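Side-chain contacts in lipopolysaccharide biosynthesis protein wbpB (Thermus thermophilus, PDB 3O9Z), which binds NAD and acts as a dehydrogenase in the biosynthesis of 2,3-diacetamido-2,3-dideoxy-D-mannuronic acid, probably for lipopolysaccharide: residues V40-V43 / D44-P48; N82-H85 / Y86-I89; P136-L139 / A140-E143. All coordinates share one frame; numbering follows the deposited sequence.

Interaction 1 (V40-V43 / D44-P48); sequences VGLV and DSFFP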
loop_
_atom_site.group_PDB
_atom_site.type_symbol
_atom_site.label_atom_id
_atom_site.label_comp_id
_atom_site.label_asym_id
_atom_site.label_seq_id
_atom_site.Cartn_x
_atom_site.Cartn_y
_atom_site.Cartn_z
ATOM N N VAL A 40 -5.668 4.062 12.562
ATOM C CA VAL A 40 -5.038 4.534 13.789
ATOM C C VAL A 40 -6.023 5.211 14.716
ATOM O O VAL A 40 -5.646 5.851 15.706
ATOM C CB VAL A 40 -3.899 5.527 13.466
ATOM C CG1 VAL A 40 -2.852 4.928 12.541
ATOM C CG2 VAL A 40 -4.462 6.848 12.861
ATOM N N GLY A 41 -7.318 5.056 14.461
ATOM C CA GLY A 41 -8.322 5.774 15.277
ATOM C C GLY A 41 -8.271 5.625 16.792
ATOM O O GLY A 41 -8.766 6.461 17.558
ATOM N N LEU A 42 -7.639 4.553 17.262
ATOM C CA LEU A 42 -7.404 4.386 18.680
ATOM C C LEU A 42 -6.681 5.568 19.313
ATOM O O LEU A 42 -6.822 5.802 20.505
ATOM C CB LEU A 42 -6.578 3.126 18.967
ATOM C CG LEU A 42 -7.147 2.132 19.970
ATOM C CD1 LEU A 42 -6.012 1.192 20.407
ATOM C CD2 LEU A 42 -7.793 2.810 21.165
ATOM N N VAL A 43 -5.894 6.289 18.529
ATOM C CA VAL A 43 -5.013 7.326 19.073
ATOM C C VAL A 43 -5.814 8.460 19.737
ATOM O O VAL A 43 -5.350 9.090 20.698
ATOM C CB VAL A 43 -4.050 7.885 17.997
ATOM C CG1 VAL A 43 -4.772 8.712 16.905
ATOM C CG2 VAL A 43 -2.997 8.811 18.627
ATOM N N ASP A 44 -7.044 8.703 19.281
ATOM C CA ASP A 44 -7.826 9.772 19.896
ATOM C C ASP A 44 -8.207 9.486 21.343
ATOM O O ASP A 44 -8.466 10.424 22.088
ATOM C CB ASP A 44 -9.110 10.051 19.108
ATOM C CG ASP A 44 -8.863 10.778 17.815
ATOM O OD1 ASP A 44 -7.736 11.256 17.607
ATOM O OD2 ASP A 44 -9.785 10.933 16.972
ATOM N N SER A 45 -8.220 8.224 21.753
ATOM C CA SER A 45 -8.532 7.920 23.146
ATOM C C SER A 45 -7.334 8.190 24.057
ATOM O O SER A 45 -7.488 8.135 25.273
ATOM C CB SER A 45 -9.003 6.471 23.292
ATOM O OG SER A 45 -7.942 5.591 22.975
ATOM N N PHE A 46 -6.172 8.499 23.481
ATOM C CA PHE A 46 -4.970 8.796 24.273
ATOM C C PHE A 46 -4.509 10.240 24.098
ATOM O O PHE A 46 -4.229 10.950 25.079
ATOM C CB PHE A 46 -3.792 7.881 23.873
ATOM C CG PHE A 46 -3.974 6.430 24.250
ATOM C CD1 PHE A 46 -3.499 5.935 25.463
ATOM C CD2 PHE A 46 -4.637 5.574 23.389
ATOM C CE1 PHE A 46 -3.670 4.608 25.788
ATOM C CE2 PHE A 46 -4.825 4.241 23.709
ATOM C CZ PHE A 46 -4.339 3.762 24.917
ATOM N N PHE A 47 -4.305 10.635 22.843
ATOM C CA PHE A 47 -3.715 11.919 22.505
ATOM C C PHE A 47 -4.487 12.519 21.343
ATOM O O PHE A 47 -4.020 12.518 20.198
ATOM C CB PHE A 47 -2.210 11.787 22.160
ATOM C CG PHE A 47 -1.362 11.395 23.339
ATOM C CD1 PHE A 47 -1.026 12.350 24.284
ATOM C CD2 PHE A 47 -0.977 10.067 23.522
ATOM C CE1 PHE A 47 -0.261 11.975 25.408
ATOM C CE2 PHE A 47 -0.226 9.689 24.626
ATOM C CZ PHE A 47 0.132 10.643 25.573
ATOM N N PRO A 48 -5.673 13.069 21.653
ATOM C CA PRO A 48 -6.570 13.536 20.601
ATOM C C PRO A 48 -6.113 14.781 19.844
ATOM O O PRO A 48 -6.738 15.119 18.845
ATOM C CB PRO A 48 -7.870 13.831 21.363
ATOM C CG PRO A 48 -7.439 14.151 22.751
ATOM C CD PRO A 48 -6.273 13.193 22.992
#
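V43 meets D44, F46 and F47 at the end of the short 3-10 segment 41-45 in the Rossmann fold, where the chain runs into loop. The tight part centres on V43 O, which takes two donors. F46 N, 3.0 Å from V43 O, comes from well above the carbonyl plane, whereas F47 N, 2.8 Å from the same oxygen, lies almost on the line of the C=O. The buried V43 side chain, with chi1 69°, sets CG1 between its own N and carbonyl carbon, 3.3 Å from D44 N. It packs on L11, L30 and W165 of the second subunit. Cutting V43 back to an alanine removes both methyls and would probably open a gap beside L11, L30 and that tryptophan. D44 closes this side, OD1 bonding W165 NE1 and OD2 bonding G163 N, both of the second subunit. On the solvent side, L42 and F46 meet only lightly, L42 CD2 lying 4.2 Å from CE2 of the F46 ring, whose edge faces L42 O; the same CD2 is close to S45 OG. L42 O is doubly gripped: S45 N reaches it from above its plane, and S45 OG donates in the plane at 2.7 Å.

Interaction 2 (N82-H85 / Y86-I89); sequences NHLH and YPQI. With NAD (nicotinamide-adenine-dinucleotide), chain E.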
loop_
_atom_site.group_PDB
_atom_site.type_symbol
_atom_site.label_atom_id
_atom_site.label_comp_id
_atom_site.label_asym_id
_atom_site.label_seq_id
_atom_site.Cartn_x
_atom_site.Cartn_y
_atom_site.Cartn_z
ATOM N N ASN A 82 11.176 -4.075 11.571
ATOM C CA ASN A 82 12.526 -4.066 12.109
ATOM C C ASN A 82 13.512 -3.393 11.203
ATOM O O ASN A 82 14.425 -2.724 11.747
ATOM C CB ASN A 82 12.989 -5.503 12.403
ATOM C CG ASN A 82 12.059 -6.215 13.384
ATOM O OD1 ASN A 82 11.259 -5.605 14.087
ATOM N ND2 ASN A 82 12.229 -7.545 13.453
ATOM N N HIS A 83 13.421 -3.589 9.896
ATOM C CA HIS A 83 14.422 -3.021 8.991
ATOM C C HIS A 83 14.347 -1.503 8.965
ATOM O O HIS A 83 15.330 -0.862 8.529
ATOM C CB HIS A 83 14.266 -3.560 7.589
ATOM C CG HIS A 83 13.018 -3.105 6.904
ATOM N ND1 HIS A 83 11.755 -3.275 7.434
ATOM C CD2 HIS A 83 12.854 -2.491 5.707
ATOM C CE1 HIS A 83 10.869 -2.770 6.594
ATOM N NE2 HIS A 83 11.506 -2.322 5.525
ATOM N N LEU A 84 13.236 -0.933 9.405
ATOM C CA LEU A 84 13.130 0.518 9.436
ATOM C C LEU A 84 13.656 1.092 10.740
ATOM O O LEU A 84 13.757 2.331 10.892
ATOM C CB LEU A 84 11.644 0.931 9.284
ATOM C CG LEU A 84 11.235 0.827 7.821
ATOM C CD1 LEU A 84 9.691 0.656 7.759
ATOM C CD2 LEU A 84 11.642 2.123 7.076
ATOM N N HIS A 85 14.017 0.262 11.730
ATOM C CA HIS A 85 14.512 0.832 12.960
ATOM C C HIS A 85 15.799 1.647 12.716
ATOM O O HIS A 85 15.845 2.806 13.169
ATOM C CB HIS A 85 14.747 -0.250 14.030
ATOM C CG HIS A 85 13.492 -0.937 14.505
ATOM N ND1 HIS A 85 13.527 -1.957 15.429
ATOM C CD2 HIS A 85 12.195 -0.820 14.112
ATOM C CE1 HIS A 85 12.294 -2.406 15.628
ATOM N NE2 HIS A 85 11.464 -1.726 14.857
ATOM N N TYR A 86 16.763 1.057 12.026
ATOM C CA TYR A 86 18.051 1.768 11.794
ATOM C C TYR A 86 17.784 3.141 11.115
ATOM O O TYR A 86 18.253 4.154 11.686
ATOM C CB TYR A 86 19.000 0.890 10.966
ATOM C CG TYR A 86 20.242 1.647 10.523
ATOM C CD1 TYR A 86 21.167 2.032 11.474
ATOM C CD2 TYR A 86 20.484 1.882 9.185
ATOM C CE1 TYR A 86 22.323 2.712 11.086
ATOM C CE2 TYR A 86 21.652 2.564 8.774
ATOM C CZ TYR A 86 22.552 2.912 9.763
ATOM O OH TYR A 86 23.742 3.560 9.402
ATOM N N PRO A 87 17.104 3.168 9.931
ATOM C CA PRO A 87 16.994 4.494 9.277
ATOM C C PRO A 87 16.111 5.455 10.044
ATOM O O PRO A 87 16.263 6.682 9.841
ATOM C CB PRO A 87 16.513 4.187 7.865
ATOM C CG PRO A 87 15.773 2.840 8.053
ATOM C CD PRO A 87 16.688 2.085 9.025
ATOM N N GLN A 88 15.144 4.977 10.843
ATOM C CA GLN A 88 14.336 5.844 11.681
ATOM C C GLN A 88 15.063 6.393 12.899
ATOM O O GLN A 88 14.824 7.504 13.352
ATOM C CB GLN A 88 12.943 5.271 12.071
ATOM C CG GLN A 88 12.097 5.057 10.831
ATOM C CD GLN A 88 10.684 4.656 11.136
ATOM O OE1 GLN A 88 10.379 4.055 12.159
ATOM N NE2 GLN A 88 9.800 5.080 10.230
ATOM N N ILE A 89 15.973 5.568 13.435
ATOM C CA ILE A 89 16.902 6.069 14.441
ATOM C C ILE A 89 17.863 7.084 13.775
ATOM O O ILE A 89 18.044 8.139 14.382
ATOM C CB ILE A 89 17.711 4.903 15.015
ATOM C CG1 ILE A 89 16.837 3.965 15.878
ATOM C CG2 ILE A 89 18.884 5.474 15.835
ATOM C CD1 ILE A 89 17.467 2.547 15.983
HETATM P PA NAD E . 2.589 -4.515 12.964
HETATM O O1A NAD E . 1.345 -4.773 13.728
HETATM O O2A NAD E . 2.838 -5.120 11.573
HETATM O O5B NAD E . 2.597 -2.937 12.905
HETATM C C5B NAD E . 3.641 -2.383 12.152
HETATM C C4B NAD E . 3.263 -0.920 11.815
HETATM O O4B NAD E . 4.379 -0.227 11.200
HETATM C C3B NAD E . 2.144 -0.936 10.737
HETATM O O3B NAD E . 0.990 -0.185 11.165
HETATM C C2B NAD E . 2.814 -0.370 9.472
HETATM O O2B NAD E . 1.938 0.361 8.602
HETATM C C1B NAD E . 3.812 0.598 10.174
HETATM N N9A NAD E . 4.890 1.003 9.234
HETATM C C8A NAD E . 5.389 0.485 8.077
HETATM N N7A NAD E . 6.341 1.271 7.579
HETATM C C5A NAD E . 6.415 2.385 8.378
HETATM C C6A NAD E . 7.203 3.598 8.373
HETATM N N6A NAD E . 8.087 3.840 7.356
HETATM N N1A NAD E . 6.941 4.391 9.405
HETATM C C2A NAD E . 6.100 4.243 10.419
HETATM N N3A NAD E . 5.328 3.125 10.430
HETATM C C4A NAD E . 5.524 2.233 9.453
HETATM O O3 NAD E . 3.838 -4.934 13.872
HETATM P PN NAD E . 4.063 -4.901 15.418
HETATM O O1N NAD E . 3.817 -6.302 15.977
HETATM O O2N NAD E . 3.336 -3.735 16.028
HETATM O O5D NAD E . 5.651 -4.773 15.542
HETATM C C5D NAD E . 6.105 -3.443 15.517
HETATM C C4D NAD E . 7.518 -3.469 16.128
HETATM O O4D NAD E . 7.322 -3.772 17.527
HETATM C C3D NAD E . 8.488 -4.512 15.553
HETATM O O3D NAD E . 9.826 -3.938 15.698
HETATM C C2D NAD E . 8.357 -5.646 16.582
HETATM O O2D NAD E . 9.541 -6.421 16.688
HETATM C C1D NAD E . 8.035 -4.960 17.916
HETATM N N1N NAD E . 7.269 -5.805 18.831
HETATM C C2N NAD E . 7.661 -5.923 20.082
HETATM C C3N NAD E . 7.013 -6.674 21.040
HETATM C C7N NAD E . 7.647 -6.743 22.369
HETATM O O7N NAD E . 8.428 -5.856 22.775
HETATM N N7N NAD E . 7.212 -7.741 23.128
HETATM C C4N NAD E . 5.840 -7.334 20.647
HETATM C C5N NAD E . 5.401 -7.118 19.339
HETATM C C6N NAD E . 6.106 -6.337 18.426
HETATM O O HOH W 1 17.036 -1.801 11.630
#
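Q88, in the first turn of helix 85-94 of the Rossmann fold, lies against L84 at the end of the loop that follows strand 75-78, and both residues face the adenine of NAD. The backbone fixes the pair, Q88 N donating to L84 O at 3.0 Å. From there the glutamine can be followed outward. With chi1 -62°, CG stays beside the backbone N, and CB and CG both rest on the L84 carbonyl, CG 3.2 Å from L84 O. The chain then runs extended to CD, which lies near the adenine N1A. At the tip, OE1 is hydrogen-bonded to T9 OG1 and S80 OG, while NE2 bonds E57 OE1 of the third subunit and sits 3.1 Å from NAD N1A. The amide is thus held at both its ends, which fixes its rotation against the base. L84 CD1 comes over the rim of the base, 3.4 Å from NAD N7A, and L84 CD2 packs on P87 CG.

The nicotinamide ribose is met by N82 and H85. N82 OD1 accepts from NAD O3D at 2.7 Å, while N82 ND2 is bonded to S177 O and N183 OD1, so the amide's orientation is set. H85 turns its imidazole edge to the same O3D, which lies in the ring plane, and N82 CA sits over the centre of one face. The H85 nitrogens are tied to the protein, NE2 to S80 O and ND1 to P104 O. On the backbone, I89 N donates to H85 O; I89 CG1 lies close to that oxygen, and the I89 side chain touches strands 75-78 and 98-101. A water joins the loop to the helix: it donates to N82 O and accepts from Y86 N at 2.9 Å.

Interaction 3 (P136-L139 / A140-E143); sequences PSLL and ALKE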
loop_
_atom_site.group_PDB
_atom_site.type_symbol
_atom_site.label_atom_id
_atom_site.label_comp_id
_atom_site.label_asym_id
_atom_site.label_seq_id
_atom_site.Cartn_x
_atom_site.Cartn_y
_atom_site.Cartn_z
ATOM N N PRO A 136 10.366 -8.923 36.734
ATOM C CA PRO A 136 10.798 -9.171 38.106
ATOM C C PRO A 136 11.376 -10.564 38.369
ATOM O O PRO A 136 12.290 -10.683 39.186
ATOM C CB PRO A 136 9.512 -8.968 38.923
ATOM C CG PRO A 136 8.734 -7.996 38.101
ATOM C CD PRO A 136 8.983 -8.407 36.674
ATOM N N SER A 137 10.880 -11.600 37.687
ATOM C CA SER A 137 11.394 -12.949 37.933
ATOM C C SER A 137 12.805 -13.100 37.384
ATOM O O SER A 137 13.625 -13.868 37.896
ATOM C CB SER A 137 10.506 -13.986 37.241
ATOM O OG SER A 137 9.271 -14.107 37.918
ATOM N N LEU A 138 13.053 -12.392 36.292
ATOM C CA LEU A 138 14.346 -12.489 35.638
ATOM C C LEU A 138 15.383 -11.573 36.303
ATOM O O LEU A 138 16.557 -11.928 36.406
ATOM C CB LEU A 138 14.194 -12.223 34.124
ATOM C CG LEU A 138 13.239 -13.220 33.439
ATOM C CD1 LEU A 138 13.136 -12.807 31.985
ATOM C CD2 LEU A 138 13.860 -14.633 33.575
ATOM N N LEU A 139 14.956 -10.422 36.823
ATOM C CA LEU A 139 15.831 -9.644 37.693
ATOM C C LEU A 139 16.223 -10.463 38.925
ATOM O O LEU A 139 17.376 -10.402 39.352
ATOM C CB LEU A 139 15.157 -8.342 38.090
ATOM C CG LEU A 139 15.121 -7.207 37.072
ATOM C CD1 LEU A 139 14.036 -6.185 37.456
ATOM C CD2 LEU A 139 16.487 -6.552 36.964
ATOM N N ALA A 140 15.275 -11.195 39.496
ATOM C CA ALA A 140 15.541 -12.024 40.682
ATOM C C ALA A 140 16.553 -13.131 40.336
ATOM O O ALA A 140 17.512 -13.395 41.083
ATOM C CB ALA A 140 14.232 -12.593 41.229
ATOM N N LEU A 141 16.337 -13.785 39.197
ATOM C CA LEU A 141 17.272 -14.793 38.698
ATOM C C LEU A 141 18.684 -14.252 38.534
ATOM O O LEU A 141 19.667 -14.914 38.927
ATOM C CB LEU A 141 16.752 -15.366 37.378
ATOM C CG LEU A 141 17.648 -16.372 36.644
ATOM C CD1 LEU A 141 17.992 -17.554 37.564
ATOM C CD2 LEU A 141 16.874 -16.884 35.421
ATOM N N LYS A 142 18.813 -13.070 37.941
ATOM C CA LYS A 142 20.113 -12.487 37.716
ATOM C C LYS A 142 20.834 -12.236 39.033
ATOM O O LYS A 142 22.036 -12.454 39.144
ATOM C CB LYS A 142 20.001 -11.222 36.869
ATOM C CG LYS A 142 21.347 -10.574 36.640
ATOM C CD LYS A 142 21.282 -9.334 35.781
ATOM C CE LYS A 142 22.631 -9.023 35.172
ATOM N NZ LYS A 142 23.434 -8.257 36.162
ATOM N N GLU A 143 20.091 -11.823 40.053
ATOM C CA GLU A 143 20.720 -11.601 41.350
ATOM C C GLU A 143 21.249 -12.900 41.931
ATOM O O GLU A 143 22.369 -12.934 42.451
ATOM C CB GLU A 143 19.732 -10.929 42.302
ATOM C CG GLU A 143 19.510 -9.491 41.926
ATOM C CD GLU A 143 20.827 -8.769 41.716
ATOM O OE1 GLU A 143 21.523 -8.538 42.730
ATOM O OE2 GLU A 143 21.176 -8.465 40.547
HETATM O O HOH W 2 18.861 -8.199 39.255
#
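L138 and L141 bring their CD2 methyls to 4.2 Å on the buried side of helix 136-146, while the main chain beneath them forms four consecutive i to i+4 hydrogen bonds. A140 N donates to P136 O, L141 N to S137 O, K142 N to L138 O and E143 N to L139 O, the last at 3.1 Å. In each, the donor is tilted somewhat out of the carbonyl plane, the ordinary geometry of an alpha helix. At the N-terminal end, where S137 N has no carbonyl a turn earlier in the helix, H135 ND1 takes its hydrogen.

L139 O is satisfied twice. Besides E143 N, it accepts from a water 2.7 Å away, and the same water donates to E143 OE2 at an equal distance of 2.7 Å. In E143, chi1 of -73° puts CG 3.5 Å from L139 O, and the bend at chi2, -49°, turns OE2 toward the water. This bridge lies on the exposed side, where solvent probably also reaches the carboxylate. K142 instead runs out with CG opposite its backbone N (chi1 179°), and its ammonium makes a cation-pi contact with W194.

The helix is wedged between several elements. L139 and K142 rest on W194 and L195 of helix 186-196, and L138 touches L191 of the same helix. On the sheet side, L138 and L141 pack on I249 of strand 245-251, with V256 of strand 254-257 taking L138 and S137.

Overall arrangement
From the N terminus the three contacts follow in series, and none nests in or crosses another. Each closes only a local turn. Interaction 1 turns the loop between strands 29-34 and 51-53 and faces the second subunit. Interaction 2, whose centre is 24 Å from that of interaction 1, joins the loop after strand 75-78 to helix 85-94, where the chain holds NAD and meets the third subunit. Interaction 3 comes after strand 126-128, the last parallel strand of the nucleotide-binding sheet, and sets helix 136-146 on the second, six-stranded sheet. Interactions 2 and 3 stand on opposite sides of the chain's centre, with about 19 Å between their nearest atoms.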